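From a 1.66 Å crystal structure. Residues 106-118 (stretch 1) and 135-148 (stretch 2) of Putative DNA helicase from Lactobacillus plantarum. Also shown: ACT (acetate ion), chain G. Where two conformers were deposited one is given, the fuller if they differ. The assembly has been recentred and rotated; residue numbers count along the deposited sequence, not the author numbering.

Stretch 1 (106-118) PSFLAKGLEFDAV
Stretch 2 (135-148) QLLYTICSRAMHEL

The two stretches, fed by a 3-10 segment (107-109) on one side and a helix on the other, bury 734 Å² between them, both sides summed; their paired segments run parallel. Phe-115 pairs with Ala-144, Ala-117 with Glu-147 and Val-118 with Leu-148; a bulge shifts the register by one between the first two pairs. Phe-115 N donates to Arg-143 O (2.9 Å) and Phe-115 O accepts from Met-145 N (2.8 Å). At the bulge Asp-116, at phi/psi -54/-54, offers its O to both His-146 N (2.9 Å) and Glu-147 N (3.0 Å); Val-118 N then reaches Glu-147 O (3.0 Å). Asp-116 CA-to-CB points away, but with chi1 t the carboxylate comes nearer, so OD1 accepts from His-146 ND1 at 2.6 Å, with chi1 m on the histidine.

Arg-143 has the largest area covered by the other stretch, 134 Å². Its m, m, t chain leaves sideways and returns over the type II turn 110-113: Arg-143 NH1 donates to Leu-113 O (3.2 Å), while Ala-110 O lies over a guanidinium face. Arg-143 NE donates to acetate OXT (3.0 Å) and Arg-143 NH2 to acetate O (2.5 Å, very short). Gly-112 supplies the turn's positive phi (75°).

Val-118, chi1 t, sets CG2 3.8 Å from Ala-144 CB, small enough for close packing. Beyond the acetate, Ser-107 CB meets Ile-140 CD1 at 3.7 Å, the isoleucine extended as m, t.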

# COMPACT_ATOMS: atom_id res chain seq x y z
N PRO A 106 -2.02 -6.25 8.50
CA PRO A 106 -1.86 -7.41 7.56
C PRO A 106 -3.06 -7.54 6.63
O PRO A 106 -4.18 -7.25 7.05
CB PRO A 106 -1.85 -8.62 8.49
CG PRO A 106 -1.52 -8.05 9.84
CD PRO A 106 -2.12 -6.69 9.90
N SER A 107 -2.84 -7.99 5.41
CA SER A 107 -3.89 -7.99 4.39
C SER A 107 -5.16 -8.62 4.90
O SER A 107 -6.27 -8.12 4.67
CB SER A 107 -3.44 -8.70 3.10
OG SER A 107 -3.09 -10.06 3.35
N PHE A 108 -5.01 -9.75 5.59
CA PHE A 108 -6.17 -10.49 6.11
C PHE A 108 -6.98 -9.78 7.19
O PHE A 108 -8.08 -10.27 7.57
CB PHE A 108 -5.75 -11.90 6.59
CG PHE A 108 -4.67 -11.90 7.62
CD1 PHE A 108 -3.33 -12.15 7.25
CD2 PHE A 108 -4.96 -11.63 8.95
CE1 PHE A 108 -2.30 -12.17 8.19
CE2 PHE A 108 -3.95 -11.64 9.92
CZ PHE A 108 -2.59 -11.93 9.53
N LEU A 109 -6.45 -8.68 7.72
CA LEU A 109 -7.21 -7.95 8.74
C LEU A 109 -7.83 -6.72 8.17
O LEU A 109 -8.51 -5.98 8.90
CB LEU A 109 -6.38 -7.57 9.95
CG LEU A 109 -5.98 -8.70 10.88
CD1 LEU A 109 -5.21 -8.13 12.08
CD2 LEU A 109 -7.18 -9.56 11.32
N ALA A 110 -7.62 -6.49 6.88
CA ALA A 110 -8.12 -5.27 6.28
C ALA A 110 -9.57 -5.49 5.82
O ALA A 110 -10.20 -4.59 5.26
CB ALA A 110 -7.21 -4.82 5.16
N LYS A 111 -10.09 -6.70 6.06
CA LYS A 111 -11.41 -7.12 5.58
C LYS A 111 -12.48 -6.15 6.03
O LYS A 111 -12.60 -5.87 7.24
CB LYS A 111 -11.72 -8.53 6.11
CG LYS A 111 -13.08 -9.10 5.72
CD LYS A 111 -13.37 -10.39 6.51
CE LYS A 111 -14.66 -11.05 6.04
NZ LYS A 111 -15.47 -11.52 7.21
N GLY A 112 -13.25 -5.64 5.07
CA GLY A 112 -14.35 -4.73 5.35
C GLY A 112 -13.90 -3.33 5.69
O GLY A 112 -14.68 -2.55 6.26
N LEU A 113 -12.64 -3.00 5.35
CA LEU A 113 -12.08 -1.69 5.73
C LEU A 113 -11.79 -0.85 4.50
O LEU A 113 -11.45 -1.38 3.46
CB LEU A 113 -10.81 -1.84 6.56
CG LEU A 113 -10.95 -2.60 7.91
CD1 LEU A 113 -9.63 -2.56 8.67
CD2 LEU A 113 -12.10 -2.09 8.73
N GLU A 114 -11.94 0.46 4.64
CA GLU A 114 -11.49 1.38 3.59
C GLU A 114 -10.68 2.46 4.31
O GLU A 114 -10.98 2.78 5.47
CB GLU A 114 -12.69 2.01 2.83
CG GLU A 114 -13.78 2.63 3.71
CD GLU A 114 -13.40 3.99 4.36
OE1 GLU A 114 -13.92 4.28 5.46
OE2 GLU A 114 -12.57 4.74 3.80
N PHE A 115 -9.65 2.97 3.63
CA PHE A 115 -8.79 3.97 4.20
C PHE A 115 -8.66 5.14 3.22
O PHE A 115 -8.70 4.94 2.01
CB PHE A 115 -7.40 3.36 4.43
CG PHE A 115 -7.44 2.13 5.31
CD1 PHE A 115 -7.59 2.26 6.69
CD2 PHE A 115 -7.29 0.86 4.76
CE1 PHE A 115 -7.62 1.12 7.50
CE2 PHE A 115 -7.31 -0.28 5.57
CZ PHE A 115 -7.46 -0.14 6.93
N ASP A 116 -8.50 6.35 3.75
CA ASP A 116 -8.23 7.52 2.94
C ASP A 116 -7.01 7.30 2.04
O ASP A 116 -7.08 7.45 0.83
CB ASP A 116 -7.95 8.65 3.93
CG ASP A 116 -7.82 9.99 3.28
OD1 ASP A 116 -8.37 10.18 2.17
OD2 ASP A 116 -7.20 10.87 3.93
N ALA A 117 -5.90 6.91 2.66
CA ALA A 117 -4.65 6.65 1.93
C ALA A 117 -4.13 5.28 2.36
O ALA A 117 -4.24 4.88 3.53
CB ALA A 117 -3.64 7.71 2.28
N VAL A 118 -3.58 4.57 1.39
CA VAL A 118 -2.97 3.27 1.67
C VAL A 118 -1.56 3.31 1.12
O VAL A 118 -1.33 3.79 0.01
CB VAL A 118 -3.76 2.11 0.96
CG1 VAL A 118 -2.96 0.79 1.02
CG2 VAL A 118 -5.14 1.93 1.65
N GLN A 135 -5.80 -11.54 -7.09
CA GLN A 135 -7.01 -11.17 -6.32
C GLN A 135 -6.57 -10.45 -5.03
O GLN A 135 -7.13 -9.41 -4.66
CB GLN A 135 -7.82 -12.41 -5.98
CG GLN A 135 -9.04 -12.10 -5.14
CD GLN A 135 -9.99 -11.18 -5.89
OE1 GLN A 135 -10.21 -11.34 -7.08
NE2 GLN A 135 -10.55 -10.22 -5.18
N LEU A 136 -5.56 -11.00 -4.36
CA LEU A 136 -5.02 -10.37 -3.14
C LEU A 136 -4.50 -8.96 -3.40
O LEU A 136 -4.86 -8.02 -2.69
CB LEU A 136 -3.91 -11.26 -2.56
CG LEU A 136 -3.20 -10.63 -1.36
CD1 LEU A 136 -4.13 -10.55 -0.17
CD2 LEU A 136 -1.96 -11.47 -1.00
N LEU A 137 -3.64 -8.80 -4.41
CA LEU A 137 -3.06 -7.49 -4.67
C LEU A 137 -4.14 -6.50 -5.05
O LEU A 137 -4.13 -5.36 -4.56
CB LEU A 137 -1.99 -7.60 -5.77
CG LEU A 137 -1.24 -6.31 -6.07
CD1 LEU A 137 -0.51 -5.79 -4.82
CD2 LEU A 137 -0.26 -6.59 -7.22
N TYR A 138 -5.10 -6.94 -5.86
CA TYR A 138 -6.25 -6.10 -6.21
C TYR A 138 -7.01 -5.65 -4.95
O TYR A 138 -7.32 -4.47 -4.76
CB TYR A 138 -7.18 -6.92 -7.09
CG TYR A 138 -8.52 -6.27 -7.29
CD1 TYR A 138 -8.65 -5.21 -8.19
CD2 TYR A 138 -9.62 -6.70 -6.59
CE1 TYR A 138 -9.92 -4.61 -8.39
CE2 TYR A 138 -10.86 -6.11 -6.76
CZ TYR A 138 -11.00 -5.07 -7.66
OH TYR A 138 -12.26 -4.50 -7.81
N THR A 139 -7.34 -6.62 -4.11
CA THR A 139 -8.09 -6.33 -2.89
C THR A 139 -7.35 -5.34 -1.98
O THR A 139 -7.94 -4.43 -1.45
CB THR A 139 -8.40 -7.62 -2.15
OG1 THR A 139 -9.19 -8.43 -3.02
CG2 THR A 139 -9.19 -7.34 -0.88
N ILE A 140 -6.05 -5.54 -1.80
CA ILE A 140 -5.27 -4.62 -0.97
C ILE A 140 -5.31 -3.20 -1.54
O ILE A 140 -5.58 -2.23 -0.83
CB ILE A 140 -3.84 -5.10 -0.87
CG1 ILE A 140 -3.80 -6.42 -0.07
CG2 ILE A 140 -2.94 -4.03 -0.24
CD1 ILE A 140 -2.38 -7.06 -0.06
N CYS A 141 -5.03 -3.09 -2.82
CA CYS A 141 -4.95 -1.77 -3.43
C CYS A 141 -6.32 -1.09 -3.40
O CYS A 141 -6.40 0.14 -3.25
CB CYS A 141 -4.44 -1.89 -4.86
SG CYS A 141 -2.71 -2.30 -4.99
N SER A 142 -7.39 -1.89 -3.52
CA SER A 142 -8.75 -1.38 -3.61
C SER A 142 -9.26 -0.82 -2.26
O SER A 142 -10.33 -0.21 -2.21
CB SER A 142 -9.69 -2.44 -4.20
OG SER A 142 -9.34 -2.73 -5.55
N ARG A 143 -8.49 -1.03 -1.18
CA ARG A 143 -8.83 -0.47 0.14
C ARG A 143 -8.62 1.04 0.17
O ARG A 143 -9.12 1.70 1.07
CB ARG A 143 -7.99 -1.09 1.24
CG ARG A 143 -8.06 -2.61 1.29
CD ARG A 143 -9.16 -3.06 2.13
NE ARG A 143 -9.31 -4.52 2.12
CZ ARG A 143 -10.49 -5.11 2.28
NH1 ARG A 143 -11.58 -4.38 2.48
NH2 ARG A 143 -10.57 -6.45 2.25
N ALA A 144 -7.83 1.56 -0.79
CA ALA A 144 -7.55 3.02 -0.82
C ALA A 144 -8.68 3.77 -1.45
O ALA A 144 -9.09 3.47 -2.60
CB ALA A 144 -6.26 3.32 -1.65
N MSE A 145 -9.13 4.81 -0.75
CA MSE A 145 -10.22 5.63 -1.26
C MSE A 145 -9.66 6.79 -2.07
O MSE A 145 -10.19 7.09 -3.16
CB MSE A 145 -11.13 6.11 -0.12
CG MSE A 145 -11.87 5.00 0.55
SE MSE A 145 -13.07 3.98 -0.65
CE MSE A 145 -12.01 2.33 -0.91
N HIS A 146 -8.61 7.44 -1.58
CA HIS A 146 -8.20 8.74 -2.13
C HIS A 146 -6.73 8.79 -2.59
O HIS A 146 -6.43 9.40 -3.61
CB HIS A 146 -8.53 9.88 -1.13
CG HIS A 146 -9.99 9.89 -0.72
ND1 HIS A 146 -10.42 9.86 0.60
CD2 HIS A 146 -11.12 9.87 -1.47
CE1 HIS A 146 -11.74 9.83 0.64
NE2 HIS A 146 -12.19 9.85 -0.60
N GLU A 147 -5.84 8.12 -1.87
CA GLU A 147 -4.40 8.09 -2.22
C GLU A 147 -3.89 6.66 -2.11
O GLU A 147 -4.18 5.97 -1.15
CB GLU A 147 -3.62 8.98 -1.25
CG GLU A 147 -2.24 9.37 -1.76
CD GLU A 147 -2.30 10.51 -2.80
OE1 GLU A 147 -3.34 11.22 -2.86
OE2 GLU A 147 -1.30 10.73 -3.53
N LEU A 148 -3.14 6.24 -3.12
CA LEU A 148 -2.59 4.89 -3.14
C LEU A 148 -1.13 4.94 -3.55
O LEU A 148 -0.78 5.51 -4.60
CB LEU A 148 -3.39 4.02 -4.12
CG LEU A 148 -2.83 2.63 -4.42
CD1 LEU A 148 -2.83 1.76 -3.14
CD2 LEU A 148 -3.59 1.94 -5.61
C ACT G . -7.15 -7.21 1.85
O ACT G . -8.30 -7.47 2.27
OXT ACT G . -6.78 -6.04 1.93
CH3 ACT G . -6.29 -8.27 1.26
O HOH W 1 -13.54 -7.05 2.58